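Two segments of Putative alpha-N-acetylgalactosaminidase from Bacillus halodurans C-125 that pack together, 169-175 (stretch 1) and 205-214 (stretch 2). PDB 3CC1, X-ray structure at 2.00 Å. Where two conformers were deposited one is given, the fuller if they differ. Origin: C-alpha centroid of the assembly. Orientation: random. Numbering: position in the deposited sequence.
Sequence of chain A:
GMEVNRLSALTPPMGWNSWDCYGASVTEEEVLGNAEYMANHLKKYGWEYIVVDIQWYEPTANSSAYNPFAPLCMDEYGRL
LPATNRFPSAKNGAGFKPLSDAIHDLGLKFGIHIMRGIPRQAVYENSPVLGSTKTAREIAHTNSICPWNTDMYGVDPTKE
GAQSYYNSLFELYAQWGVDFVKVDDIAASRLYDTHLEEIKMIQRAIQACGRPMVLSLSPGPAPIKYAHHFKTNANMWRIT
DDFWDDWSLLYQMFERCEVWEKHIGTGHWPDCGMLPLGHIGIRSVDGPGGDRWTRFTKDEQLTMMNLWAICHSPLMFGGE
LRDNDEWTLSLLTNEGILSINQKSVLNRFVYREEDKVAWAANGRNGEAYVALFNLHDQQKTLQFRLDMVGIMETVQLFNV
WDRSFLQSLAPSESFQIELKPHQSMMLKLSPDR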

# COMPACT_ATOMS: atom_id res chain seq x y z
N LEU A 169 41.20 -9.11 -13.03
CA LEU A 169 40.77 -7.71 -12.75
C LEU A 169 41.27 -7.30 -11.38
O LEU A 169 41.81 -6.21 -11.18
CB LEU A 169 39.24 -7.58 -12.80
CG LEU A 169 38.52 -7.82 -14.13
CD1 LEU A 169 37.08 -7.38 -13.95
CD2 LEU A 169 39.20 -7.05 -15.28
N PHE A 170 41.07 -8.18 -10.41
CA PHE A 170 41.45 -7.88 -9.03
C PHE A 170 42.97 -7.87 -8.82
O PHE A 170 43.48 -7.10 -8.01
CB PHE A 170 40.69 -8.74 -8.04
CG PHE A 170 39.25 -8.30 -7.91
CD1 PHE A 170 38.92 -7.25 -7.07
CD2 PHE A 170 38.27 -8.83 -8.74
CE1 PHE A 170 37.62 -6.78 -6.99
CE2 PHE A 170 36.95 -8.37 -8.68
CZ PHE A 170 36.63 -7.34 -7.81
N GLU A 171 43.70 -8.62 -9.63
CA GLU A 171 45.16 -8.46 -9.70
C GLU A 171 45.54 -7.07 -10.19
O GLU A 171 46.42 -6.42 -9.63
CB GLU A 171 45.79 -9.50 -10.61
CG GLU A 171 45.86 -10.88 -9.99
CD GLU A 171 46.16 -11.99 -11.03
OE1 GLU A 171 46.60 -11.66 -12.18
OE2 GLU A 171 45.94 -13.20 -10.69
N LEU A 172 44.87 -6.61 -11.24
CA LEU A 172 45.11 -5.27 -11.75
C LEU A 172 44.82 -4.19 -10.69
O LEU A 172 45.62 -3.26 -10.47
CB LEU A 172 44.28 -5.02 -13.02
CG LEU A 172 44.53 -3.73 -13.78
CD1 LEU A 172 46.04 -3.56 -14.16
CD2 LEU A 172 43.61 -3.73 -15.01
N TYR A 173 43.69 -4.32 -10.02
CA TYR A 173 43.28 -3.36 -9.02
C TYR A 173 44.27 -3.39 -7.83
O TYR A 173 44.59 -2.35 -7.26
CB TYR A 173 41.82 -3.58 -8.57
CG TYR A 173 40.82 -3.57 -9.71
CD1 TYR A 173 41.08 -2.85 -10.87
CD2 TYR A 173 39.64 -4.28 -9.63
CE1 TYR A 173 40.19 -2.86 -11.93
CE2 TYR A 173 38.73 -4.32 -10.71
CZ TYR A 173 39.01 -3.60 -11.85
OH TYR A 173 38.14 -3.56 -12.91
N ALA A 174 44.74 -4.58 -7.47
CA ALA A 174 45.75 -4.70 -6.40
C ALA A 174 47.03 -4.00 -6.81
O ALA A 174 47.67 -3.30 -6.01
CB ALA A 174 46.01 -6.16 -6.04
N GLN A 175 47.39 -4.17 -8.08
CA GLN A 175 48.55 -3.54 -8.67
C GLN A 175 48.43 -2.03 -8.51
O GLN A 175 49.37 -1.36 -8.09
CB GLN A 175 48.63 -3.90 -10.17
CG GLN A 175 49.88 -3.42 -10.87
CD GLN A 175 49.85 -3.66 -12.37
OE1 GLN A 175 49.97 -2.72 -13.16
NE2 GLN A 175 49.69 -4.92 -12.76
N ALA A 205 37.92 -13.94 -6.43
CA ALA A 205 38.94 -13.14 -7.11
C ALA A 205 39.53 -12.11 -6.18
O ALA A 205 40.74 -11.98 -6.06
CB ALA A 205 38.36 -12.46 -8.38
N ILE A 206 38.67 -11.36 -5.49
CA ILE A 206 39.17 -10.34 -4.58
C ILE A 206 39.97 -11.01 -3.44
O ILE A 206 40.97 -10.51 -2.96
CB ILE A 206 38.05 -9.40 -4.07
CG1 ILE A 206 38.65 -8.14 -3.50
CG2 ILE A 206 37.15 -10.07 -3.03
CD1 ILE A 206 37.64 -7.04 -3.24
N GLN A 207 39.52 -12.18 -3.04
CA GLN A 207 40.18 -12.90 -1.95
C GLN A 207 41.54 -13.42 -2.38
O GLN A 207 42.44 -13.56 -1.57
CB GLN A 207 39.31 -14.05 -1.42
CG GLN A 207 38.26 -13.60 -0.37
N ALA A 208 41.72 -13.68 -3.67
CA ALA A 208 42.97 -14.25 -4.15
C ALA A 208 43.97 -13.18 -4.65
O ALA A 208 45.07 -13.51 -5.06
CB ALA A 208 42.70 -15.24 -5.25
N CYS A 209 43.60 -11.90 -4.63
CA CYS A 209 44.39 -10.91 -5.37
C CYS A 209 45.64 -10.42 -4.62
O CYS A 209 46.40 -9.61 -5.13
CB CYS A 209 43.52 -9.72 -5.74
SG CYS A 209 43.27 -8.60 -4.38
N GLY A 210 45.79 -10.85 -3.39
CA GLY A 210 46.99 -10.54 -2.64
C GLY A 210 47.08 -9.17 -2.01
O GLY A 210 48.15 -8.79 -1.52
N ARG A 211 45.99 -8.43 -2.02
CA ARG A 211 45.97 -7.12 -1.35
C ARG A 211 44.68 -6.95 -0.56
O ARG A 211 43.61 -7.18 -1.09
CB ARG A 211 46.07 -5.99 -2.38
CG ARG A 211 45.93 -4.62 -1.78
CD ARG A 211 45.94 -3.52 -2.81
NE ARG A 211 45.87 -2.23 -2.14
CZ ARG A 211 46.92 -1.61 -1.60
NH1 ARG A 211 48.12 -2.15 -1.70
NH2 ARG A 211 46.81 -0.45 -0.99
N PRO A 212 44.78 -6.55 0.71
CA PRO A 212 43.54 -6.30 1.46
C PRO A 212 42.69 -5.27 0.76
O PRO A 212 43.16 -4.19 0.39
CB PRO A 212 44.03 -5.77 2.80
CG PRO A 212 45.45 -6.23 2.89
CD PRO A 212 45.97 -6.25 1.51
N MSE A 213 41.42 -5.62 0.60
CA MSE A 213 40.53 -4.88 -0.26
C MSE A 213 39.06 -5.14 0.10
O MSE A 213 38.63 -6.28 0.21
CB MSE A 213 40.82 -5.26 -1.72
CG MSE A 213 40.43 -4.19 -2.73
SE MSE A 213 40.64 -4.70 -4.59
CE MSE A 213 42.54 -4.84 -4.59
N VAL A 214 38.30 -4.07 0.28
CA VAL A 214 36.89 -4.19 0.65
C VAL A 214 36.04 -4.37 -0.61
O VAL A 214 36.26 -3.70 -1.62
CB VAL A 214 36.41 -2.98 1.48
CG1 VAL A 214 34.86 -3.07 1.69
CG2 VAL A 214 37.17 -2.93 2.78
O HOH W 1 49.37 -4.41 -3.23

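Stretch 1 is a run of helix; stretch 2 is the end of another helix followed by a turn and an extended segment, and its contacting residues meet one side of stretch 1, chiefly Phe170 and Ala174. The backbones come close at Glu171 and Cys209, whose CA atoms lie 5.0 Å apart. No direct hydrogen bond joins the stretches; shape and apolar contact dominate, burying 378 Å² in all.

The main bump is Phe170, its CA-to-CB bond directed toward stretch 2. Its ring enters a hollow lined by Ala205, Ile206 and Met213, a selenomethionine. Ile206 covers one face, with CB 4.1 Å from the centroid of the Phe170 ring in a CH-pi contact, while Ala205 CB meets Phe170 CD2 obliquely at 3.6 Å. At the ring edge, near its plane, Met213 SE lies 4.0 Å from Phe170 CD1, where the polarizable selenium can meet the electropositive rim. At the base of the side chain, short of the ring, Cys209 CB sits 3.8 Å from Phe170 CB.

One turn later, the small methyl of Ala174 forms a second, lower bump. It fits among Cys209, Arg211 and Met213, with Ala174 CB 3.6 Å from Cys209 O and 3.7 Å from Arg211 CB. The Met213 methyl reaches the helix backbone, CE lying 3.6 Å from Ala174 N and 3.9 Å from Tyr173 C.

The turn that shapes this pocket passes through Gly210, whose positive phi suits glycine, and carries a weak hydrogen bond from Arg211 N to Cys209 SG (3.6 Å). Extended Arg211 then passes the helix, its CD 3.6 Å from Ala174 O. A water bridges the two residues, accepting from Arg211 NH1 at 3.0 Å and donating weakly to Ala174 O at 3.4 Å.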